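Long-range contact in copper homeostasis protein CutC (Streptococcus agalactiae, PDB 2BDQ), which probably binds copper ions and is thought to take part in copper homeostasis in the cytoplasm: residues A[120-132]-A[142-156]. Sequence-based numbering, arbitrary orientation.
Sequences PLVFHMAFDVIPK and LVALGFTRILLHGSS
Val122 pairs with Arg149 and Phe123 with Ile150 where strands 121-123 and 149-152 run parallel, their axes 4.7 Å apart. They are neighbouring strands of the eight-stranded TIM barrel, joined through helix 135-144 as a beta-alpha-beta unit. Leu121 O takes both Thr148 N (2.7 Å) and Arg149 N; Phe123 then donates from N to Arg149 O and accepts Leu151 N at its O (2.8 Å). At the start of the pair a water bridges Leu121 N and Thr148 OG1, just after the Schellman motif at Gly146 that ends the helix.

On the barrel's inner side, Val122 CB packs on Arg149 CG, the aliphatic start of an arginine chain extended as far as NE. The other face of the sheet turns to the helix. Here Leu121 CB lies over one face of the Phe147 ring and Leu142 CD2 over the opposite face, both offset toward the rim, and Phe123 points its edge at that ring in an offset edge-to-face pair, planes at 63°. Phe127, whose chi1 of -172° sets CG opposite the backbone N, turns one ring face to Ile150 CG2, 4.2 Å from the ring centroid, while the Leu152 side chain runs beside it, pointing the same way, with its CD2 near Phe127 CD2.

Past the strands, the Asp128 carboxylate holds the backbone at 153-154. Its OD2 meets His153 N on the syn side at 2.8 Å. Gly154 N reaches Asp128 OD1 (2.7 Å) from above the carboxylate plane, 44° out of it.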
ATOM      1  N   PRO A 120      -7.641 -21.078   0.802  1.00 17.60           N
ATOM      2  CA  PRO A 120      -6.314 -21.602   0.463  1.00 17.45           C
ATOM      3  C   PRO A 120      -5.249 -20.652   0.999  1.00 18.30           C
ATOM      4  O   PRO A 120      -5.389 -19.432   0.881  1.00 17.32           O
ATOM      5  CB  PRO A 120      -6.331 -21.626  -1.060  1.00 17.00           C
ATOM      6  CG  PRO A 120      -7.770 -21.894  -1.374  1.00 17.61           C
ATOM      7  CD  PRO A 120      -8.496 -20.995  -0.396  1.00 16.51           C
ATOM      8  N   LEU A 121      -4.190 -21.210   1.577  1.00 18.54           N
ATOM      9  CA  LEU A 121      -3.120 -20.404   2.145  1.00 19.03           C
ATOM     10  C   LEU A 121      -1.767 -20.632   1.492  1.00 18.35           C
ATOM     11  O   LEU A 121      -1.390 -21.765   1.195  1.00 17.13           O
ATOM     12  CB  LEU A 121      -2.994 -20.683   3.643  1.00 20.20           C
ATOM     13  CG  LEU A 121      -4.191 -20.327   4.523  1.00 21.63           C
ATOM     14  CD1 LEU A 121      -3.958 -20.866   5.928  1.00 21.87           C
ATOM     15  CD2 LEU A 121      -4.377 -18.817   4.553  1.00 22.13           C
ATOM     16  N   VAL A 122      -1.042 -19.541   1.262  1.00 18.36           N
ATOM     17  CA  VAL A 122       0.285 -19.617   0.675  1.00 18.76           C
ATOM     18  C   VAL A 122       1.290 -18.853   1.532  1.00 19.44           C
ATOM     19  O   VAL A 122       1.003 -17.756   2.011  1.00 20.24           O
ATOM     20  CB  VAL A 122       0.290 -19.100  -0.801  1.00 18.95           C
ATOM     21  CG1 VAL A 122      -0.684 -17.978  -0.973  1.00 20.01           C
ATOM     22  CG2 VAL A 122       1.695 -18.668  -1.206  1.00 18.10           C
ATOM     23  N   PHE A 123       2.449 -19.478   1.749  1.00 18.76           N
ATOM     24  CA  PHE A 123       3.553 -18.911   2.530  1.00 17.57           C
ATOM     25  C   PHE A 123       4.490 -18.285   1.484  1.00 19.27           C
ATOM     26  O   PHE A 123       4.900 -18.956   0.527  1.00 18.06           O
ATOM     27  CB  PHE A 123       4.254 -20.042   3.311  1.00 15.00           C
ATOM     28  CG  PHE A 123       5.062 -19.567   4.498  1.00 13.66           C
ATOM     29  CD1 PHE A 123       6.361 -19.093   4.343  1.00 11.79           C
ATOM     30  CD2 PHE A 123       4.502 -19.550   5.762  1.00 12.02           C
ATOM     31  CE1 PHE A 123       7.082 -18.602   5.438  1.00 11.25           C
ATOM     32  CE2 PHE A 123       5.216 -19.063   6.860  1.00 13.18           C
ATOM     33  CZ  PHE A 123       6.506 -18.586   6.694  1.00  9.05           C
ATOM     34  N   HIS A 124       4.818 -17.007   1.648  1.00 20.36           N
ATOM     35  CA  HIS A 124       5.657 -16.329   0.660  1.00 21.29           C
ATOM     36  C   HIS A 124       7.177 -16.403   0.830  1.00 22.19           C
ATOM     37  O   HIS A 124       7.693 -17.214   1.597  1.00 23.09           O
ATOM     38  CB  HIS A 124       5.217 -14.867   0.532  1.00 20.03           C
ATOM     39  CG  HIS A 124       5.177 -14.127   1.831  1.00 19.52           C
ATOM     40  ND1 HIS A 124       6.241 -14.110   2.713  1.00 19.22           N
ATOM     41  CD2 HIS A 124       4.223 -13.343   2.386  1.00 19.96           C
ATOM     42  CE1 HIS A 124       5.941 -13.348   3.747  1.00 21.22           C
ATOM     43  NE2 HIS A 124       4.720 -12.867   3.573  1.00 19.67           N
HETATM   44  N   MSE A 125       7.869 -15.542   0.088  1.00 23.92           N
HETATM   45  CA  MSE A 125       9.332 -15.442   0.053  1.00 25.11           C
HETATM   46  C   MSE A 125      10.015 -15.478   1.433  1.00 22.87           C
HETATM   47  O   MSE A 125      11.224 -15.684   1.527  1.00 21.78           O
HETATM   48  CB  MSE A 125       9.731 -14.157  -0.695  1.00 29.76           C
HETATM   49  CG  MSE A 125      10.812 -14.305  -1.784  1.00 38.36           C
HETATM   50 SE   MSE A 125      10.188 -14.843  -3.579  1.00 49.02          SE
HETATM   51  CE  MSE A 125       9.509 -13.134  -4.210  1.00 44.81           C
ATOM     52  N   ALA A 126       9.259 -15.269   2.503  1.00 20.57           N
ATOM     53  CA  ALA A 126       9.854 -15.317   3.837  1.00 19.97           C
ATOM     54  C   ALA A 126      10.455 -16.705   4.070  1.00 20.29           C
ATOM     55  O   ALA A 126      11.319 -16.887   4.930  1.00 19.20           O
ATOM     56  CB  ALA A 126       8.808 -15.021   4.900  1.00 18.05           C
ATOM     57  N   PHE A 127       9.990 -17.682   3.295  1.00 19.47           N
ATOM     58  CA  PHE A 127      10.475 -19.051   3.412  1.00 19.79           C
ATOM     59  C   PHE A 127      11.979 -19.147   3.169  1.00 19.57           C
ATOM     60  O   PHE A 127      12.658 -19.943   3.812  1.00 21.47           O
ATOM     61  CB  PHE A 127       9.751 -19.958   2.412  1.00 18.83           C
ATOM     62  CG  PHE A 127      10.056 -21.422   2.589  1.00 17.92           C
ATOM     63  CD1 PHE A 127       9.348 -22.188   3.517  1.00 19.34           C
ATOM     64  CD2 PHE A 127      11.059 -22.034   1.843  1.00 16.84           C
ATOM     65  CE1 PHE A 127       9.640 -23.539   3.703  1.00 19.16           C
ATOM     66  CE2 PHE A 127      11.360 -23.383   2.023  1.00 17.77           C
ATOM     67  CZ  PHE A 127      10.650 -24.139   2.948  1.00 17.16           C
ATOM     68  N   ASP A 128      12.495 -18.339   2.248  1.00 19.03           N
ATOM     69  CA  ASP A 128      13.919 -18.362   1.924  1.00 18.55           C
ATOM     70  C   ASP A 128      14.834 -17.900   3.063  1.00 19.58           C
ATOM     71  O   ASP A 128      16.028 -18.212   3.053  1.00 19.69           O
ATOM     72  CB  ASP A 128      14.196 -17.514   0.679  1.00 18.87           C
ATOM     73  CG  ASP A 128      13.446 -18.011  -0.552  1.00 20.90           C
ATOM     74  OD1 ASP A 128      13.655 -19.173  -0.963  1.00 21.04           O
ATOM     75  OD2 ASP A 128      12.642 -17.237  -1.118  1.00 21.83           O
ATOM     76  N   VAL A 129      14.283 -17.163   4.037  1.00 19.02           N
ATOM     77  CA  VAL A 129      15.061 -16.662   5.180  1.00 18.45           C
ATOM     78  C   VAL A 129      15.366 -17.797   6.161  1.00 18.43           C
ATOM     79  O   VAL A 129      16.300 -17.718   6.962  1.00 16.82           O
ATOM     80  CB  VAL A 129      14.294 -15.547   5.950  1.00 20.11           C
ATOM     81  CG1 VAL A 129      15.117 -15.064   7.154  1.00 18.00           C
ATOM     82  CG2 VAL A 129      13.986 -14.385   5.021  1.00 20.25           C
ATOM     83  N   ILE A 130      14.554 -18.846   6.099  1.00 18.77           N
ATOM     84  CA  ILE A 130      14.727 -20.009   6.958  1.00 18.70           C
ATOM     85  C   ILE A 130      16.075 -20.688   6.654  1.00 19.26           C
ATOM     86  O   ILE A 130      16.441 -20.877   5.492  1.00 16.81           O
ATOM     87  CB  ILE A 130      13.570 -21.009   6.731  1.00 18.13           C
ATOM     88  CG1 ILE A 130      12.241 -20.319   7.054  1.00 18.59           C
ATOM     89  CG2 ILE A 130      13.755 -22.258   7.593  1.00 18.30           C
ATOM     90  CD1 ILE A 130      11.030 -21.203   6.887  1.00 15.92           C
ATOM     91  N   PRO A 131      16.847 -21.029   7.697  1.00 20.90           N
ATOM     92  CA  PRO A 131      18.134 -21.684   7.429  1.00 23.73           C
ATOM     93  C   PRO A 131      17.911 -22.945   6.596  1.00 25.26           C
ATOM     94  O   PRO A 131      17.051 -23.762   6.922  1.00 24.88           O
ATOM     95  CB  PRO A 131      18.687 -21.966   8.832  1.00 22.34           C
ATOM     96  CG  PRO A 131      17.470 -21.970   9.710  1.00 24.63           C
ATOM     97  CD  PRO A 131      16.634 -20.852   9.140  1.00 21.59           C
ATOM     98  N   LYS A 132      18.680 -23.072   5.516  1.00 27.33           N
ATOM     99  CA  LYS A 132      18.568 -24.193   4.586  1.00 32.12           C
ATOM    100  C   LYS A 132      18.479 -25.567   5.241  1.00 33.28           C
ATOM    101  O   LYS A 132      17.926 -26.499   4.655  1.00 34.98           O
ATOM    102  CB  LYS A 132      19.733 -24.174   3.575  1.00 32.23           C
ATOM    103  CG  LYS A 132      19.901 -22.841   2.822  1.00 37.04           C
ATOM    104  CD  LYS A 132      18.587 -22.356   2.178  1.00 37.76           C
ATOM    105  CE  LYS A 132      18.665 -20.889   1.705  1.00 38.84           C
ATOM    106  NZ  LYS A 132      17.362 -20.357   1.162  1.00 35.87           N
ATOM    107  N   LEU A 142       4.352 -26.500   7.452  1.00 17.65           N
ATOM    108  CA  LEU A 142       3.376 -25.796   6.625  1.00 18.55           C
ATOM    109  C   LEU A 142       2.267 -26.750   6.198  1.00 18.07           C
ATOM    110  O   LEU A 142       1.106 -26.352   6.090  1.00 18.89           O
ATOM    111  CB  LEU A 142       4.047 -25.184   5.394  1.00 16.49           C
ATOM    112  CG  LEU A 142       4.974 -24.003   5.683  1.00 17.71           C
ATOM    113  CD1 LEU A 142       5.579 -23.517   4.380  1.00 13.02           C
ATOM    114  CD2 LEU A 142       4.197 -22.886   6.379  1.00 14.91           C
ATOM    115  N   VAL A 143       2.627 -28.007   5.954  1.00 19.39           N
ATOM    116  CA  VAL A 143       1.649 -29.018   5.569  1.00 19.87           C
ATOM    117  C   VAL A 143       0.709 -29.247   6.756  1.00 20.84           C
ATOM    118  O   VAL A 143      -0.510 -29.345   6.589  1.00 20.62           O
ATOM    119  CB  VAL A 143       2.333 -30.359   5.203  1.00 19.38           C
ATOM    120  CG1 VAL A 143       1.278 -31.455   5.019  1.00 18.71           C
ATOM    121  CG2 VAL A 143       3.141 -30.197   3.922  1.00 15.92           C
ATOM    122  N   ALA A 144       1.284 -29.315   7.956  1.00 20.76           N
ATOM    123  CA  ALA A 144       0.501 -29.530   9.168  1.00 21.78           C
ATOM    124  C   ALA A 144      -0.419 -28.349   9.455  1.00 20.80           C
ATOM    125  O   ALA A 144      -1.501 -28.516  10.010  1.00 21.16           O
ATOM    126  CB  ALA A 144       1.429 -29.775  10.352  1.00 21.47           C
ATOM    127  N   LEU A 145       0.020 -27.154   9.074  1.00 20.84           N
ATOM    128  CA  LEU A 145      -0.762 -25.944   9.278  1.00 19.34           C
ATOM    129  C   LEU A 145      -1.852 -25.794   8.221  1.00 20.87           C
ATOM    130  O   LEU A 145      -2.624 -24.837   8.251  1.00 24.15           O
ATOM    131  CB  LEU A 145       0.151 -24.725   9.254  1.00 17.76           C
ATOM    132  CG  LEU A 145       1.090 -24.624  10.452  1.00 16.67           C
ATOM    133  CD1 LEU A 145       2.102 -23.525  10.233  1.00 17.51           C
ATOM    134  CD2 LEU A 145       0.269 -24.357  11.707  1.00 18.47           C
ATOM    135  N   GLY A 146      -1.905 -26.731   7.278  1.00 21.05           N
ATOM    136  CA  GLY A 146      -2.922 -26.681   6.241  1.00 19.10           C
ATOM    137  C   GLY A 146      -2.687 -25.711   5.096  1.00 19.02           C
ATOM    138  O   GLY A 146      -3.648 -25.259   4.475  1.00 18.84           O
ATOM    139  N   PHE A 147      -1.423 -25.392   4.819  1.00 18.29           N
ATOM    140  CA  PHE A 147      -1.068 -24.481   3.732  1.00 18.66           C
ATOM    141  C   PHE A 147      -1.164 -25.181   2.377  1.00 17.95           C
ATOM    142  O   PHE A 147      -0.866 -26.366   2.269  1.00 19.12           O
ATOM    143  CB  PHE A 147       0.349 -23.944   3.942  1.00 17.61           C
ATOM    144  CG  PHE A 147       0.397 -22.666   4.720  1.00 18.03           C
ATOM    145  CD1 PHE A 147       0.575 -21.444   4.064  1.00 16.15           C
ATOM    146  CD2 PHE A 147       0.248 -22.671   6.107  1.00 16.50           C
ATOM    147  CE1 PHE A 147       0.603 -20.250   4.780  1.00 12.93           C
ATOM    148  CE2 PHE A 147       0.274 -21.477   6.825  1.00 17.06           C
ATOM    149  CZ  PHE A 147       0.455 -20.259   6.153  1.00 13.41           C
ATOM    150  N   THR A 148      -1.566 -24.433   1.352  1.00 19.14           N
ATOM    151  CA  THR A 148      -1.727 -24.955  -0.008  1.00 19.43           C
ATOM    152  C   THR A 148      -0.459 -24.902  -0.857  1.00 19.24           C
ATOM    153  O   THR A 148      -0.170 -25.835  -1.596  1.00 19.50           O
ATOM    154  CB  THR A 148      -2.860 -24.202  -0.741  1.00 19.80           C
ATOM    155  OG1 THR A 148      -4.074 -24.331   0.010  1.00 19.19           O
ATOM    156  CG2 THR A 148      -3.080 -24.771  -2.134  1.00 21.07           C
ATOM    157  N   ARG A 149       0.284 -23.803  -0.782  1.00 20.70           N
ATOM    158  CA  ARG A 149       1.523 -23.702  -1.540  1.00 20.80           C
ATOM    159  C   ARG A 149       2.535 -22.772  -0.905  1.00 19.86           C
ATOM    160  O   ARG A 149       2.226 -22.019   0.026  1.00 20.39           O
ATOM    161  CB  ARG A 149       1.266 -23.284  -2.998  1.00 23.48           C
ATOM    162  CG  ARG A 149       0.613 -21.951  -3.167  1.00 24.44           C
ATOM    163  CD  ARG A 149       0.551 -21.532  -4.639  1.00 22.28           C
ATOM    164  NE  ARG A 149      -0.453 -20.485  -4.765  1.00 19.58           N
ATOM    165  CZ  ARG A 149      -1.760 -20.717  -4.752  1.00 19.23           C
ATOM    166  NH1 ARG A 149      -2.203 -21.965  -4.642  1.00 20.10           N
ATOM    167  NH2 ARG A 149      -2.623 -19.706  -4.798  1.00 18.73           N
ATOM    168  N   ILE A 150       3.753 -22.851  -1.423  1.00 18.04           N
ATOM    169  CA  ILE A 150       4.870 -22.065  -0.941  1.00 17.64           C
ATOM    170  C   ILE A 150       5.543 -21.366  -2.112  1.00 18.08           C
ATOM    171  O   ILE A 150       5.896 -22.002  -3.115  1.00 17.93           O
ATOM    172  CB  ILE A 150       5.935 -22.961  -0.262  1.00 17.63           C
ATOM    173  CG1 ILE A 150       5.276 -23.861   0.781  1.00 17.23           C
ATOM    174  CG2 ILE A 150       7.008 -22.098   0.379  1.00 16.68           C
ATOM    175  CD1 ILE A 150       6.236 -24.829   1.447  1.00 16.97           C
ATOM    176  N   LEU A 151       5.707 -20.055  -1.970  1.00 17.82           N
ATOM    177  CA  LEU A 151       6.371 -19.226  -2.964  1.00 18.40           C
ATOM    178  C   LEU A 151       7.783 -19.020  -2.442  1.00 18.38           C
ATOM    179  O   LEU A 151       7.973 -18.479  -1.351  1.00 18.95           O
ATOM    180  CB  LEU A 151       5.660 -17.877  -3.105  1.00 17.73           C
ATOM    181  CG  LEU A 151       6.424 -16.850  -3.948  1.00 20.42           C
ATOM    182  CD1 LEU A 151       6.662 -17.409  -5.339  1.00 17.80           C
ATOM    183  CD2 LEU A 151       5.642 -15.550  -4.021  1.00 20.57           C
ATOM    184  N   LEU A 152       8.771 -19.460  -3.214  1.00 18.31           N
ATOM    185  CA  LEU A 152      10.156 -19.338  -2.788  1.00 17.76           C
ATOM    186  C   LEU A 152      11.122 -19.042  -3.928  1.00 18.59           C
ATOM    187  O   LEU A 152      10.818 -19.274  -5.097  1.00 17.42           O
ATOM    188  CB  LEU A 152      10.575 -20.616  -2.055  1.00 17.86           C
ATOM    189  CG  LEU A 152      10.360 -21.964  -2.746  1.00 16.82           C
ATOM    190  CD1 LEU A 152      11.472 -22.218  -3.766  1.00 17.64           C
ATOM    191  CD2 LEU A 152      10.371 -23.065  -1.699  1.00 17.22           C
ATOM    192  N   HIS A 153      12.285 -18.514  -3.565  1.00 19.67           N
ATOM    193  CA  HIS A 153      13.318 -18.157  -4.518  1.00 19.06           C
ATOM    194  C   HIS A 153      14.425 -19.203  -4.527  1.00 19.01           C
ATOM    195  O   HIS A 153      15.111 -19.375  -5.532  1.00 18.73           O
ATOM    196  CB  HIS A 153      13.896 -16.781  -4.155  1.00 20.13           C
ATOM    197  CG  HIS A 153      15.007 -16.336  -5.052  1.00 19.76           C
ATOM    198  ND1 HIS A 153      14.817 -16.049  -6.387  1.00 21.40           N
ATOM    199  CD2 HIS A 153      16.324 -16.144  -4.810  1.00 19.07           C
ATOM    200  CE1 HIS A 153      15.969 -15.701  -6.929  1.00 21.13           C
ATOM    201  NE2 HIS A 153      16.900 -15.749  -5.993  1.00 21.13           N
ATOM    202  N   GLY A 154      14.610 -19.888  -3.401  1.00 19.64           N
ATOM    203  CA  GLY A 154      15.646 -20.901  -3.322  1.00 21.20           C
ATOM    204  C   GLY A 154      16.926 -20.403  -2.666  1.00 22.35           C
ATOM    205  O   GLY A 154      17.878 -21.167  -2.487  1.00 22.59           O
ATOM    206  N   SER A 155      16.952 -19.118  -2.323  1.00 22.84           N
ATOM    207  CA  SER A 155      18.098 -18.495  -1.664  1.00 23.44           C
ATOM    208  C   SER A 155      17.598 -17.195  -1.042  1.00 25.41           C
ATOM    209  O   SER A 155      16.563 -16.672  -1.445  1.00 25.18           O
ATOM    210  CB  SER A 155      19.221 -18.203  -2.666  1.00 22.43           C
ATOM    211  OG  SER A 155      18.886 -17.126  -3.518  1.00 18.00           O
ATOM    212  N   SER A 156      18.322 -16.667  -0.064  1.00 28.69           N
ATOM    213  CA  SER A 156      17.875 -15.437   0.587  1.00 31.81           C
ATOM    214  C   SER A 156      18.749 -14.218   0.346  1.00 33.29           C
ATOM    215  O   SER A 156      18.421 -13.124   0.794  1.00 33.83           O
ATOM    216  CB  SER A 156      17.741 -15.674   2.092  1.00 30.99           C
ATOM    217  OG  SER A 156      18.906 -16.299   2.600  1.00 31.70           O
TER
HETATM  218  O   HOH W   1      -4.744 -24.098   2.639  1.00 16.37           O